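Local atomic coordinates of methyltransferase (Bacteroides thetaiotaomicron, PDB entry 3FQ6), a protein that is a domain of a probable tetrapyrrole-methylase-like enzyme that would transfer methyl groups from S-adenosylmethionine. Residues S13-E18 and V109-D114; T68-T73 and G88-L93. One frame throughout, in Å; residues are numbered along the deposited sequence.

Interaction 1: S13-E18 and V109-D114; sequences SGLPNE and VLAGID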
ATOM      1  N   SER A  13       3.888   9.471  -4.686  1.00 48.55           N
ATOM      2  CA  SER A  13       4.727   8.311  -4.440  1.00 48.45           C
ATOM      3  C   SER A  13       6.068   8.271  -5.172  1.00 47.66           C
ATOM      4  O   SER A  13       6.952   7.544  -4.754  1.00 48.21           O
ATOM      5  CB  SER A  13       3.951   7.031  -4.755  1.00 49.04           C
ATOM      6  OG  SER A  13       3.645   6.955  -6.146  1.00 51.79           O
ATOM      7  N   GLY A  14       6.214   9.004  -6.271  1.00 46.83           N
ATOM      8  CA  GLY A  14       7.457   8.955  -7.058  1.00 46.12           C
ATOM      9  C   GLY A  14       7.492   7.756  -7.993  1.00 45.68           C
ATOM     10  O   GLY A  14       8.362   7.649  -8.849  1.00 45.54           O
ATOM     11  N   LEU A  15       6.505   6.874  -7.840  1.00 45.17           N
ATOM     12  CA  LEU A  15       6.380   5.632  -8.607  1.00 44.19           C
ATOM     13  C   LEU A  15       5.750   5.790 -10.002  1.00 44.39           C
ATOM     14  O   LEU A  15       4.946   6.711 -10.226  1.00 45.18           O
ATOM     15  CB  LEU A  15       5.661   4.568  -7.741  1.00 44.35           C
ATOM     16  CG  LEU A  15       6.379   4.249  -6.403  1.00 42.88           C
ATOM     17  CD1 LEU A  15       5.553   3.342  -5.444  1.00 42.60           C
ATOM     18  CD2 LEU A  15       7.865   3.754  -6.595  1.00 41.55           C
ATOM     19  N   PRO A  16       6.164   4.933 -10.976  1.00 44.53           N
ATOM     20  CA  PRO A  16       5.583   5.010 -12.335  1.00 44.03           C
ATOM     21  C   PRO A  16       4.050   5.101 -12.274  1.00 44.36           C
ATOM     22  O   PRO A  16       3.402   4.373 -11.505  1.00 44.44           O
ATOM     23  CB  PRO A  16       6.012   3.690 -12.987  1.00 44.19           C
ATOM     24  CG  PRO A  16       7.235   3.215 -12.195  1.00 43.32           C
ATOM     25  CD  PRO A  16       7.299   3.977 -10.902  1.00 43.99           C
ATOM     26  N   ASN A  17       3.484   6.017 -13.048  1.00 44.50           N
ATOM     27  CA  ASN A  17       2.056   6.248 -13.008  1.00 44.77           C
ATOM     28  C   ASN A  17       1.442   6.431 -14.374  1.00 44.61           C
ATOM     29  O   ASN A  17       0.271   6.787 -14.472  1.00 45.00           O
ATOM     30  CB  ASN A  17       1.691   7.418 -12.078  1.00 44.97           C
ATOM     31  CG  ASN A  17       2.132   8.772 -12.612  1.00 45.35           C
ATOM     32  OD1 ASN A  17       2.302   9.705 -11.834  1.00 48.05           O
ATOM     33  ND2 ASN A  17       2.311   8.892 -13.919  1.00 44.12           N
ATOM     34  N   GLU A  18       2.234   6.209 -15.419  1.00 44.41           N
ATOM     35  CA  GLU A  18       1.705   6.213 -16.779  1.00 44.52           C
ATOM     36  C   GLU A  18       0.665   5.093 -16.887  1.00 43.53           C
ATOM     37  O   GLU A  18      -0.288   5.206 -17.647  1.00 44.04           O
ATOM     38  CB  GLU A  18       2.811   5.990 -17.817  1.00 45.05           C
ATOM     39  CG  GLU A  18       4.111   6.739 -17.534  1.00 47.91           C
ATOM     40  CD  GLU A  18       4.321   7.925 -18.460  1.00 51.91           C
ATOM     41  OE1 GLU A  18       4.407   9.064 -17.952  1.00 54.84           O
ATOM     42  OE2 GLU A  18       4.404   7.734 -19.702  1.00 52.92           O
ATOM     43  N   VAL A 109       0.484   2.757  -2.128  1.00 38.35           N
ATOM     44  CA  VAL A 109       0.886   2.768  -3.508  1.00 38.85           C
ATOM     45  C   VAL A 109       2.110   1.855  -3.547  1.00 39.61           C
ATOM     46  O   VAL A 109       3.105   2.102  -2.854  1.00 39.92           O
ATOM     47  CB  VAL A 109       1.204   4.208  -4.036  1.00 38.65           C
ATOM     48  CG1 VAL A 109       1.667   4.160  -5.467  1.00 38.97           C
ATOM     49  CG2 VAL A 109      -0.034   5.128  -3.952  1.00 38.31           C
ATOM     50  N   LEU A 110       2.010   0.780  -4.329  1.00 39.87           N
ATOM     51  CA  LEU A 110       3.021  -0.273  -4.347  1.00 39.77           C
ATOM     52  C   LEU A 110       3.718  -0.403  -5.716  1.00 39.50           C
ATOM     53  O   LEU A 110       3.055  -0.585  -6.739  1.00 40.11           O
ATOM     54  CB  LEU A 110       2.358  -1.601  -3.912  1.00 39.52           C
ATOM     55  CG  LEU A 110       3.218  -2.885  -3.923  1.00 38.16           C
ATOM     56  CD1 LEU A 110       4.264  -2.903  -2.826  1.00 35.04           C
ATOM     57  CD2 LEU A 110       2.309  -4.110  -3.829  1.00 36.73           C
ATOM     58  N   ALA A 111       5.042  -0.282  -5.743  1.00 39.74           N
ATOM     59  CA  ALA A 111       5.819  -0.560  -6.975  1.00 40.48           C
ATOM     60  C   ALA A 111       5.474  -1.928  -7.612  1.00 41.53           C
ATOM     61  O   ALA A 111       5.253  -2.944  -6.892  1.00 41.50           O
ATOM     62  CB  ALA A 111       7.310  -0.492  -6.705  1.00 39.66           C
ATOM     63  N   GLY A 112       5.438  -1.960  -8.947  1.00 41.43           N
ATOM     64  CA  GLY A 112       5.277  -3.220  -9.631  1.00 43.08           C
ATOM     65  C   GLY A 112       6.556  -4.038  -9.656  1.00 43.92           C
ATOM     66  O   GLY A 112       7.610  -3.612  -9.190  1.00 43.55           O
ATOM     67  N   ILE A 113       6.453  -5.230 -10.205  1.00 45.73           N
ATOM     68  CA  ILE A 113       7.610  -6.081 -10.406  1.00 48.13           C
ATOM     69  C   ILE A 113       8.729  -5.296 -11.098  1.00 49.74           C
ATOM     70  O   ILE A 113       8.499  -4.514 -12.029  1.00 49.71           O
ATOM     71  CB  ILE A 113       7.219  -7.338 -11.212  1.00 47.83           C
ATOM     72  CG1 ILE A 113       6.738  -8.440 -10.276  1.00 48.31           C
ATOM     73  CG2 ILE A 113       8.358  -7.802 -12.101  1.00 48.67           C
ATOM     74  CD1 ILE A 113       7.845  -9.365  -9.681  1.00 50.46           C
ATOM     75  N   ASP A 114       9.943  -5.520 -10.624  1.00 52.05           N
ATOM     76  CA  ASP A 114      11.097  -4.808 -11.117  1.00 54.45           C
ATOM     77  C   ASP A 114      11.928  -5.645 -12.114  1.00 55.45           C
ATOM     78  O   ASP A 114      12.703  -6.508 -11.695  1.00 55.41           O
ATOM     79  CB  ASP A 114      11.943  -4.397  -9.913  1.00 55.28           C
ATOM     80  CG  ASP A 114      13.095  -3.483 -10.284  1.00 58.03           C
ATOM     81  OD1 ASP A 114      13.026  -2.807 -11.352  1.00 60.63           O
ATOM     82  OD2 ASP A 114      14.072  -3.450  -9.493  1.00 60.73           O
TER
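Val109, near the end of strand 105-110, points its CG1 at Ser13 and Leu15, and the contact they make is apolar: no hydrogen bond joins 13-18 to 109-114, and about 170 Å² is buried. CG1 stands anti to the backbone N of Val109 (chi1 178°), which turns this branch toward 13-18, where Val109 CG1 meets Ser13 CB at 3.7 Å and, beside it, Leu15 CD1 at 4.0 Å. The isobutyl group of Leu15 reaches from Val109, in the strand, to Ala111, just past its end. Its CD1 rests over the backbone, 3.7 Å from Ala111 N, while its CD2 reaches the methyl of Ala111, with Leu15 CD2 to Ala111 CB at 4.3 Å. Leu110, between them, directs its side chain to the other face, against Phe48 and Ala72.

The polar end of Ser13 is satisfied close to its own segment. Ser13 OG lies only 3.5 Å from Val109 CG1 yet is not stranded in this apolar setting: it hydrogen-bonds to Leu10 O in the preceding helical turn and accepts a weak bond from Leu15 N (Leu15 N to Ser13 OG 3.3 Å). That bond spans Gly14, whose positive phi (82°) breaks the helical path; there a CB would jam against the carbonyl O of Ser13. Evidence of position comes from Val109, which also touches Ala9 and Leu10. Taken together, the loop leaving helix 6-12 continues the packing of that helix on the sheet, over the end of the middle strand in a mixed five-stranded alpha/beta domain.

Interaction 2: T68-T73 and G88-L93; sequences TERQAT and GSLAEL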
ATOM      1  N   THR A  68      10.760  -7.965   0.499  1.00 37.54           N
ATOM      2  CA  THR A  68      11.072  -6.915   1.487  1.00 38.87           C
ATOM      3  C   THR A  68      11.656  -5.628   0.906  1.00 39.28           C
ATOM      4  O   THR A  68      11.548  -4.565   1.529  1.00 39.67           O
ATOM      5  CB  THR A  68      12.025  -7.386   2.629  1.00 38.73           C
ATOM      6  OG1 THR A  68      13.284  -7.805   2.073  1.00 40.21           O
ATOM      7  CG2 THR A  68      11.401  -8.520   3.445  1.00 38.16           C
ATOM      8  N   GLU A  69      12.281  -5.693  -0.260  1.00 39.37           N
ATOM      9  CA  GLU A  69      12.814  -4.460  -0.837  1.00 39.81           C
ATOM     10  C   GLU A  69      11.830  -3.712  -1.739  1.00 39.11           C
ATOM     11  O   GLU A  69      12.160  -2.653  -2.277  1.00 39.51           O
ATOM     12  CB  GLU A  69      14.136  -4.726  -1.547  1.00 40.18           C
ATOM     13  CG  GLU A  69      15.252  -5.132  -0.585  1.00 45.12           C
ATOM     14  CD  GLU A  69      15.532  -4.044   0.471  1.00 52.08           C
ATOM     15  OE1 GLU A  69      15.065  -4.170   1.639  1.00 54.38           O
ATOM     16  OE2 GLU A  69      16.201  -3.044   0.120  1.00 54.97           O
ATOM     17  N   ARG A  70      10.619  -4.226  -1.888  1.00 38.27           N
ATOM     18  CA  ARG A  70       9.690  -3.571  -2.779  1.00 38.45           C
ATOM     19  C   ARG A  70       9.403  -2.160  -2.251  1.00 38.42           C
ATOM     20  O   ARG A  70       9.222  -1.963  -1.054  1.00 39.43           O
ATOM     21  CB  ARG A  70       8.402  -4.384  -2.941  1.00 38.11           C
ATOM     22  CG  ARG A  70       7.506  -3.890  -4.110  1.00 40.49           C
ATOM     23  CD  ARG A  70       8.073  -4.168  -5.543  1.00 38.17           C
ATOM     24  NE  ARG A  70       8.021  -5.592  -5.830  1.00 37.49           N
ATOM     25  CZ  ARG A  70       7.007  -6.239  -6.401  1.00 36.91           C
ATOM     26  NH1 ARG A  70       7.106  -7.550  -6.530  1.00 35.48           N
ATOM     27  NH2 ARG A  70       5.914  -5.603  -6.842  1.00 36.52           N
ATOM     28  N   GLN A  71       9.395  -1.178  -3.138  1.00 37.67           N
ATOM     29  CA  GLN A  71       9.124   0.179  -2.738  1.00 37.19           C
ATOM     30  C   GLN A  71       7.610   0.376  -2.622  1.00 37.27           C
ATOM     31  O   GLN A  71       6.815  -0.180  -3.422  1.00 37.88           O
ATOM     32  CB  GLN A  71       9.747   1.165  -3.730  1.00 36.71           C
ATOM     33  CG  GLN A  71      11.241   1.362  -3.536  1.00 37.10           C
ATOM     34  CD  GLN A  71      11.572   2.103  -2.241  1.00 39.69           C
ATOM     35  OE1 GLN A  71      10.936   3.116  -1.901  1.00 41.90           O
ATOM     36  NE2 GLN A  71      12.565   1.599  -1.509  1.00 37.79           N
ATOM     37  N   ALA A  72       7.217   1.139  -1.611  1.00 36.46           N
ATOM     38  CA  ALA A  72       5.840   1.563  -1.448  1.00 37.00           C
ATOM     39  C   ALA A  72       5.721   2.902  -0.714  1.00 36.92           C
ATOM     40  O   ALA A  72       6.693   3.402  -0.115  1.00 36.95           O
ATOM     41  CB  ALA A  72       4.989   0.455  -0.738  1.00 38.00           C
ATOM     42  N   THR A  73       4.530   3.487  -0.787  1.00 36.74           N
ATOM     43  CA  THR A  73       4.179   4.608   0.098  1.00 37.17           C
ATOM     44  C   THR A  73       2.855   4.367   0.802  1.00 36.97           C
ATOM     45  O   THR A  73       1.951   3.625   0.281  1.00 37.75           O
ATOM     46  CB  THR A  73       4.121   5.966  -0.647  1.00 36.90           C
ATOM     47  OG1 THR A  73       2.907   6.025  -1.385  1.00 40.89           O
ATOM     48  CG2 THR A  73       5.280   6.136  -1.609  1.00 36.04           C
ATOM     49  N   GLY A  88       9.321   4.181   1.428  1.00 39.25           N
ATOM     50  CA  GLY A  88      10.507   3.352   1.524  1.00 38.72           C
ATOM     51  C   GLY A  88      10.141   1.968   1.063  1.00 39.03           C
ATOM     52  O   GLY A  88       9.075   1.759   0.454  1.00 38.95           O
ATOM     53  N   SER A  89      11.027   1.024   1.353  1.00 38.45           N
ATOM     54  CA  SER A  89      10.759  -0.380   1.117  1.00 37.89           C
ATOM     55  C   SER A  89       9.718  -0.836   2.118  1.00 38.34           C
ATOM     56  O   SER A  89       9.520  -0.200   3.153  1.00 38.64           O
ATOM     57  CB  SER A  89      12.032  -1.196   1.296  1.00 36.39           C
ATOM     58  OG  SER A  89      12.485  -1.028   2.604  1.00 35.23           O
ATOM     59  N   LEU A  90       9.061  -1.935   1.781  1.00 38.56           N
ATOM     60  CA  LEU A  90       8.144  -2.631   2.667  1.00 38.46           C
ATOM     61  C   LEU A  90       8.787  -2.990   4.016  1.00 38.50           C
ATOM     62  O   LEU A  90       8.120  -2.866   5.050  1.00 39.45           O
ATOM     63  CB  LEU A  90       7.611  -3.888   1.954  1.00 37.99           C
ATOM     64  CG  LEU A  90       6.217  -3.992   1.307  1.00 37.67           C
ATOM     65  CD1 LEU A  90       5.452  -2.690   1.106  1.00 32.01           C
ATOM     66  CD2 LEU A  90       6.225  -4.885   0.064  1.00 34.61           C
ATOM     67  N   ALA A  91      10.058  -3.411   4.043  1.00 37.43           N
ATOM     68  CA  ALA A  91      10.711  -3.675   5.363  1.00 36.88           C
ATOM     69  C   ALA A  91      10.795  -2.425   6.214  1.00 36.43           C
ATOM     70  O   ALA A  91      10.594  -2.497   7.426  1.00 36.48           O
ATOM     71  CB  ALA A  91      12.105  -4.319   5.246  1.00 35.67           C
ATOM     72  N   GLU A  92      11.075  -1.285   5.586  1.00 36.37           N
ATOM     73  CA  GLU A  92      11.124  -0.010   6.337  1.00 36.77           C
ATOM     74  C   GLU A  92       9.758   0.435   6.731  1.00 37.09           C
ATOM     75  O   GLU A  92       9.620   1.114   7.730  1.00 38.55           O
ATOM     76  CB  GLU A  92      11.760   1.112   5.556  1.00 36.24           C
ATOM     77  CG  GLU A  92      13.226   0.905   5.308  1.00 36.00           C
ATOM     78  CD  GLU A  92      13.734   1.806   4.200  1.00 37.45           C
ATOM     79  OE1 GLU A  92      13.041   1.972   3.168  1.00 37.63           O
ATOM     80  OE2 GLU A  92      14.844   2.353   4.355  1.00 40.98           O
ATOM     81  N   LEU A  93       8.746   0.048   5.959  1.00 37.82           N
ATOM     82  CA  LEU A  93       7.379   0.475   6.201  1.00 38.17           C
ATOM     83  C   LEU A  93       6.830  -0.301   7.361  1.00 38.79           C
ATOM     84  O   LEU A  93       6.189   0.261   8.220  1.00 39.95           O
ATOM     85  CB  LEU A  93       6.504   0.295   4.961  1.00 38.25           C
ATOM     86  CG  LEU A  93       6.116   1.463   4.011  1.00 38.43           C
ATOM     87  CD1 LEU A  93       6.856   2.749   4.208  1.00 37.44           C
ATOM     88  CD2 LEU A  93       6.231   1.035   2.577  1.00 36.63           C
TER
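Ala72 and Gly88 form an antiparallel pair hydrogen-bonded both ways; one residue on, Gln71 and Ser89 form the non-hydrogen-bonded pair, after which 88-93 turns into helix 90-99. The helix start carries a capping box, formed by Ser89 and Glu92. Ala72 N meets Gly88 O at 2.8 Å, almost straight at the hydrogen (172°), and Gly88 N returns to Ala72 O. Beyond the corner the backbone pairing continues: Leu90 N donates to Arg70 O at 2.8 Å, and Ala91 N reaches an in-plane lone pair of Thr68 O. Carbonyls of 68-70 thus meet the N-H groups of Leu90 and Ala91 in the first helical turn.

Among the side chains, the methyl of Ala72 packs against two neighbouring leucine methyls, with Ala72 CB 3.7 Å from Leu90 CD1 and 3.6 Å from Leu93 CD2. The other branch of Leu90, CD2, lies against Arg70 CB. The guanidinium leads away from the helix, and its NH2 bonds to Ala111 O. In the capping box Ser89 OG lies between the backbone N and the carbonyl carbon (chi1 60°), which brings it over the helix start to accept weakly from Glu92 N; an alanine in place of Ser89 would probably leave Glu92 N without its side-chain acceptor and the carboxylate freer to turn. Gly88 leaves room for that carboxylate, since a CB there would clash with Glu92 OE1. Two donors grip this one oxygen: Ser89 N meets Glu92 OE1 at its anti lone pair, 2.9 Å away, while Ser89 OG approaches Glu92 OE1 from above the carboxylate plane, 49° out of it.

From the N terminus the chain forms helix 6-12 and reaches 13-18, the first half of interaction 1, whose mate comes only after 90 residues. Within that long loop run strand 20-24, helix 32-39, strand 45-50 and helix 55-66, and then interaction 2 opens at 68-73 and closes at 88-93, enclosing the rest of strand 71-77 and strand 83-87, with no helix. The contacts are therefore nested, not crossed. Helix 90-99 then leads back to strand 105-110, which lies beside 71-77 in the sheet. There the two meet directly, their centres 12 Å apart: Thr73 N and Val109 O, 2.9 Å apart, probably hydrogen-bond, linking helix 6-12 to the hairpin and its following helix through neighbouring strands.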